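Probable oxidoreductase protein (Rhizobium etli, PDB 4FB5) is probably an oxidoreductase of the GFO/IDH/MocA family, expected to bind a nicotinamide dinucleotide cofactor through its Rossmann-fold domain. Local coordinates at residues I28-T33 against S99-N104; R58-A63 against F79-A84. All coordinates share one frame; numbering follows the deposited sequence.

Interaction 1 (I28-T33 against S99-N104); sequences IGLIGT and SVTTPN
Thr101 holds the carbonyl of Ile31 with two donors: its hydroxyl OG1 lies 2.7 Å from Ile31 O, approaching 23° out of the carbonyl plane, while its amide N reaches the same oxygen at 3.1 Å. With chi1 at 66°, OG1 sits between the backbone N and the carbonyl carbon, which lets the hydroxyl and the amide of one residue converge on one acceptor. A valine in its place would probably leave Ile31 O with the bent amide bond alone and the turn after the strand less firmly fixed. Farther back, Ser99 N donates to Gly29 O at 2.8 Å and Ile31 N to Ser99 O at 2.9 Å. These bonds join the parallel strands 27-31 and 97-100, the central pair of the Rossmann sheet, and Gly32, whose positive phi (93°) suits a residue without a side chain, fits the first glycine of a GxGxxG-type dinucleotide-binding turn. On one face, Leu30 CD2 packs 3.8 Å from Ser99 CB, a small residue whose OG bonds to His40 and Trp44. On the other, covered by helix 107-116, beta-branched residues turn methyl groups to one another: Ile31 CG2 meets Thr102 CG2 at 3.6 Å, and Ile31 CD1 lies alongside Val100 CG2.

Interaction 2 (R58-A63 against F79-A84); sequences RLVHLA and FEKATA
Phe79 presents its ring between two leucines of the neighbouring strand. Leu59 CB stands 3.5 Å from the Phe79 ring centroid, almost on the ring normal, and Leu62 CD1 covers the opposite face, offset toward the rim, with CD1 3.9 Å from Phe79 CD2. A flat aromatic suits this slot because both faces meet aliphatic carbon. The main chains are joined nearby, Lys81 N donating to Val60 O at 2.7 Å and Glu80 N to Leu59 O at a longer 3.3 Å. On the other side of the strands, Lys81 CB lies over one face of the His61 ring, and Thr83 OG1 meets the ring edge in plane, hydrogen-bonded to His61 NE2 at 3.0 Å. Asp92 bonds to His61 ND1; with both ring nitrogens engaged, the imidazole is probably held against rotation. At the start of the strand, Arg58 NH1 forms a salt bridge with Glu80 OE1 at 2.7 Å, the guanidinium and carboxylate planes turned 41° apart; a bend at chi3 (87°) brings the guanidinium round to it. Glu94 pairs with both Arg58 NH2 and Lys81 NZ, and would probably offset the closeness of these two cations. The chain leaves strand 58-63, passes through helix 70-77 and returns as the short, loosely bonded strand 81-83, outermost in the sheet of this chain: a beta-alpha-beta crossover, right-handed as in Rossmann folds.

Overall arrangement
Interactions 1 and 2 belong to one parallel sheet, in which strands 81-83, 58-63, 27-31 and 97-100 follow one another, and their centres lie about 11 Å apart. Strands 27-31 and 58-63 join them directly: Ile28 N approaches Arg58 O at 2.7 Å and Leu30 N approaches His61 O at 3.0 Å, both probable hydrogen bonds. Packing adds to this where Thr33 CG2 lies 3.7 Å from Leu62 CD2. Along the chain, both segments of interaction 2 fall between those of interaction 1. Gly32 in interaction 1 belongs to the probable dinucleotide-binding turn, and Ala63 of interaction 2 comes near that motif without touching it.

Interaction 1 (I28-T33 against S99-N104)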
# COMPACT_ATOMS: atom_id res chain seq x y z
N ILE A 28 -22.06 36.97 -7.43
CA ILE A 28 -21.78 36.20 -6.23
C ILE A 28 -21.59 37.06 -5.01
O ILE A 28 -20.81 38.01 -5.04
CB ILE A 28 -20.52 35.32 -6.41
CG1 ILE A 28 -20.59 34.56 -7.74
CG2 ILE A 28 -20.34 34.39 -5.19
CD1 ILE A 28 -21.76 33.61 -7.84
N GLY A 29 -22.27 36.72 -3.93
CA GLY A 29 -21.97 37.32 -2.65
C GLY A 29 -21.37 36.26 -1.77
O GLY A 29 -21.94 35.17 -1.65
N LEU A 30 -20.21 36.54 -1.16
CA LEU A 30 -19.62 35.58 -0.23
C LEU A 30 -19.62 36.15 1.16
O LEU A 30 -19.21 37.27 1.34
CB LEU A 30 -18.19 35.29 -0.63
CG LEU A 30 -17.42 34.03 -0.21
CD1 LEU A 30 -15.98 34.39 0.03
CD2 LEU A 30 -17.97 33.36 1.02
N ILE A 31 -20.04 35.36 2.14
CA ILE A 31 -19.91 35.70 3.59
C ILE A 31 -18.99 34.70 4.29
O ILE A 31 -19.19 33.50 4.17
CB ILE A 31 -21.27 35.63 4.30
CG1 ILE A 31 -22.36 36.19 3.39
CG2 ILE A 31 -21.25 36.44 5.57
CD1 ILE A 31 -23.73 35.59 3.66
N GLY A 32 -18.01 35.21 5.03
CA GLY A 32 -16.95 34.38 5.65
C GLY A 32 -15.71 34.27 4.76
O GLY A 32 -15.83 34.22 3.53
N THR A 33 -14.52 34.26 5.37
CA THR A 33 -13.25 34.27 4.61
C THR A 33 -12.19 33.36 5.18
O THR A 33 -11.07 33.31 4.65
CB THR A 33 -12.61 35.70 4.45
OG1 THR A 33 -12.24 36.25 5.74
CG2 THR A 33 -13.55 36.65 3.71
N SER A 99 -23.02 32.73 -0.88
CA SER A 99 -22.15 31.67 -0.38
C SER A 99 -22.02 31.89 1.10
O SER A 99 -21.28 32.77 1.52
CB SER A 99 -20.74 31.77 -0.99
OG SER A 99 -20.54 30.96 -2.14
N VAL A 100 -22.71 31.10 1.89
CA VAL A 100 -22.54 31.20 3.34
C VAL A 100 -21.49 30.22 3.79
O VAL A 100 -21.61 29.05 3.52
CB VAL A 100 -23.83 30.89 4.11
CG1 VAL A 100 -23.62 31.14 5.56
CG2 VAL A 100 -24.96 31.77 3.61
N THR A 101 -20.46 30.71 4.45
CA THR A 101 -19.34 29.86 4.87
C THR A 101 -18.89 30.30 6.22
O THR A 101 -17.74 30.11 6.55
CB THR A 101 -18.09 30.01 3.97
OG1 THR A 101 -17.56 31.33 4.11
CG2 THR A 101 -18.41 29.78 2.53
N THR A 102 -19.79 30.93 6.96
CA THR A 102 -19.53 31.41 8.30
C THR A 102 -19.62 30.25 9.27
O THR A 102 -19.80 29.11 8.86
CB THR A 102 -20.55 32.48 8.70
OG1 THR A 102 -21.89 31.97 8.52
CG2 THR A 102 -20.37 33.75 7.86
N PRO A 103 -19.50 30.53 10.58
CA PRO A 103 -19.61 29.43 11.53
C PRO A 103 -21.02 28.85 11.64
O PRO A 103 -22.00 29.52 11.33
CB PRO A 103 -19.19 30.08 12.84
CG PRO A 103 -18.25 31.12 12.41
CD PRO A 103 -18.85 31.70 11.19
N ASN A 104 -21.10 27.59 12.07
CA ASN A 104 -22.36 26.87 12.24
C ASN A 104 -23.55 27.72 12.74
O ASN A 104 -24.57 27.79 12.07
CB ASN A 104 -22.15 25.61 13.12
CG ASN A 104 -21.19 24.59 12.49
OD1 ASN A 104 -20.51 24.88 11.49
ND2 ASN A 104 -21.14 23.39 13.05

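Interaction 2 (R58-A63 against F79-A84)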
# COMPACT_ATOMS: atom_id res chain seq x y z
N ARG A 58 -19.31 36.44 -11.52
CA ARG A 58 -18.83 37.77 -11.16
C ARG A 58 -18.88 37.88 -9.63
O ARG A 58 -19.92 37.60 -8.99
CB ARG A 58 -19.70 38.87 -11.83
CG ARG A 58 -19.12 40.29 -11.80
CD ARG A 58 -19.88 41.22 -12.76
NE ARG A 58 -21.08 41.85 -12.18
CZ ARG A 58 -21.14 43.07 -11.63
NH1 ARG A 58 -20.05 43.84 -11.54
NH2 ARG A 58 -22.29 43.53 -11.14
N LEU A 59 -17.73 38.27 -9.08
CA LEU A 59 -17.51 38.27 -7.64
C LEU A 59 -17.71 39.70 -7.25
O LEU A 59 -16.89 40.58 -7.56
CB LEU A 59 -16.09 37.78 -7.27
CG LEU A 59 -15.50 36.63 -8.12
CD1 LEU A 59 -14.00 36.45 -7.93
CD2 LEU A 59 -16.25 35.33 -7.90
N VAL A 60 -18.82 39.91 -6.57
CA VAL A 60 -19.37 41.23 -6.39
C VAL A 60 -19.16 41.77 -4.98
O VAL A 60 -18.54 42.81 -4.81
CB VAL A 60 -20.85 41.20 -6.71
CG1 VAL A 60 -21.49 42.57 -6.48
CG2 VAL A 60 -21.06 40.76 -8.15
N HIS A 61 -19.65 41.03 -3.98
CA HIS A 61 -19.75 41.53 -2.62
C HIS A 61 -19.17 40.52 -1.65
O HIS A 61 -19.27 39.32 -1.90
CB HIS A 61 -21.23 41.71 -2.31
CG HIS A 61 -21.56 42.91 -1.46
ND1 HIS A 61 -22.48 43.86 -1.85
CD2 HIS A 61 -21.11 43.30 -0.24
CE1 HIS A 61 -22.60 44.78 -0.91
NE2 HIS A 61 -21.77 44.46 0.08
N LEU A 62 -18.62 40.99 -0.53
CA LEU A 62 -17.98 40.10 0.44
C LEU A 62 -18.05 40.66 1.85
O LEU A 62 -17.85 41.84 2.05
CB LEU A 62 -16.51 39.89 0.05
CG LEU A 62 -15.59 38.96 0.84
CD1 LEU A 62 -14.36 38.66 0.02
CD2 LEU A 62 -15.19 39.58 2.17
N ALA A 63 -18.29 39.79 2.84
CA ALA A 63 -18.48 40.19 4.24
C ALA A 63 -17.61 39.40 5.19
O ALA A 63 -17.27 38.27 4.88
CB ALA A 63 -19.92 40.01 4.62
N PHE A 79 -12.96 40.39 -5.34
CA PHE A 79 -14.32 40.92 -5.20
C PHE A 79 -14.35 42.44 -5.25
O PHE A 79 -13.50 43.11 -4.66
CB PHE A 79 -14.90 40.52 -3.86
CG PHE A 79 -15.44 39.14 -3.83
CD1 PHE A 79 -16.80 38.93 -3.80
CD2 PHE A 79 -14.58 38.05 -3.84
CE1 PHE A 79 -17.31 37.64 -3.79
CE2 PHE A 79 -15.08 36.76 -3.83
CZ PHE A 79 -16.45 36.56 -3.80
N GLU A 80 -15.38 42.97 -5.91
CA GLU A 80 -15.52 44.40 -6.16
C GLU A 80 -15.81 45.19 -4.88
O GLU A 80 -15.09 46.13 -4.55
CB GLU A 80 -16.57 44.64 -7.26
CG GLU A 80 -16.10 44.14 -8.66
CD GLU A 80 -17.24 43.81 -9.66
OE1 GLU A 80 -18.30 44.48 -9.64
OE2 GLU A 80 -17.06 42.88 -10.50
N LYS A 81 -16.81 44.76 -4.13
CA LYS A 81 -17.20 45.44 -2.91
C LYS A 81 -16.88 44.60 -1.68
O LYS A 81 -16.96 43.38 -1.74
CB LYS A 81 -18.71 45.73 -2.94
CG LYS A 81 -19.17 46.56 -4.12
CD LYS A 81 -20.63 46.29 -4.45
CE LYS A 81 -20.87 46.52 -5.94
NZ LYS A 81 -22.31 46.30 -6.24
N ALA A 82 -16.52 45.27 -0.58
CA ALA A 82 -16.45 44.70 0.77
C ALA A 82 -17.55 45.34 1.70
O ALA A 82 -18.27 46.25 1.25
CB ALA A 82 -15.08 44.92 1.35
N THR A 83 -17.69 44.84 2.94
CA THR A 83 -18.55 45.39 4.03
C THR A 83 -18.47 44.47 5.22
O THR A 83 -18.06 43.32 5.09
CB THR A 83 -20.06 45.46 3.72
OG1 THR A 83 -20.41 44.45 2.77
CG2 THR A 83 -20.49 46.87 3.21
N ALA A 84 -18.88 44.96 6.39
CA ALA A 84 -18.92 44.12 7.60
C ALA A 84 -20.37 43.96 8.08
O ALA A 84 -20.64 43.47 9.17
CB ALA A 84 -18.01 44.68 8.69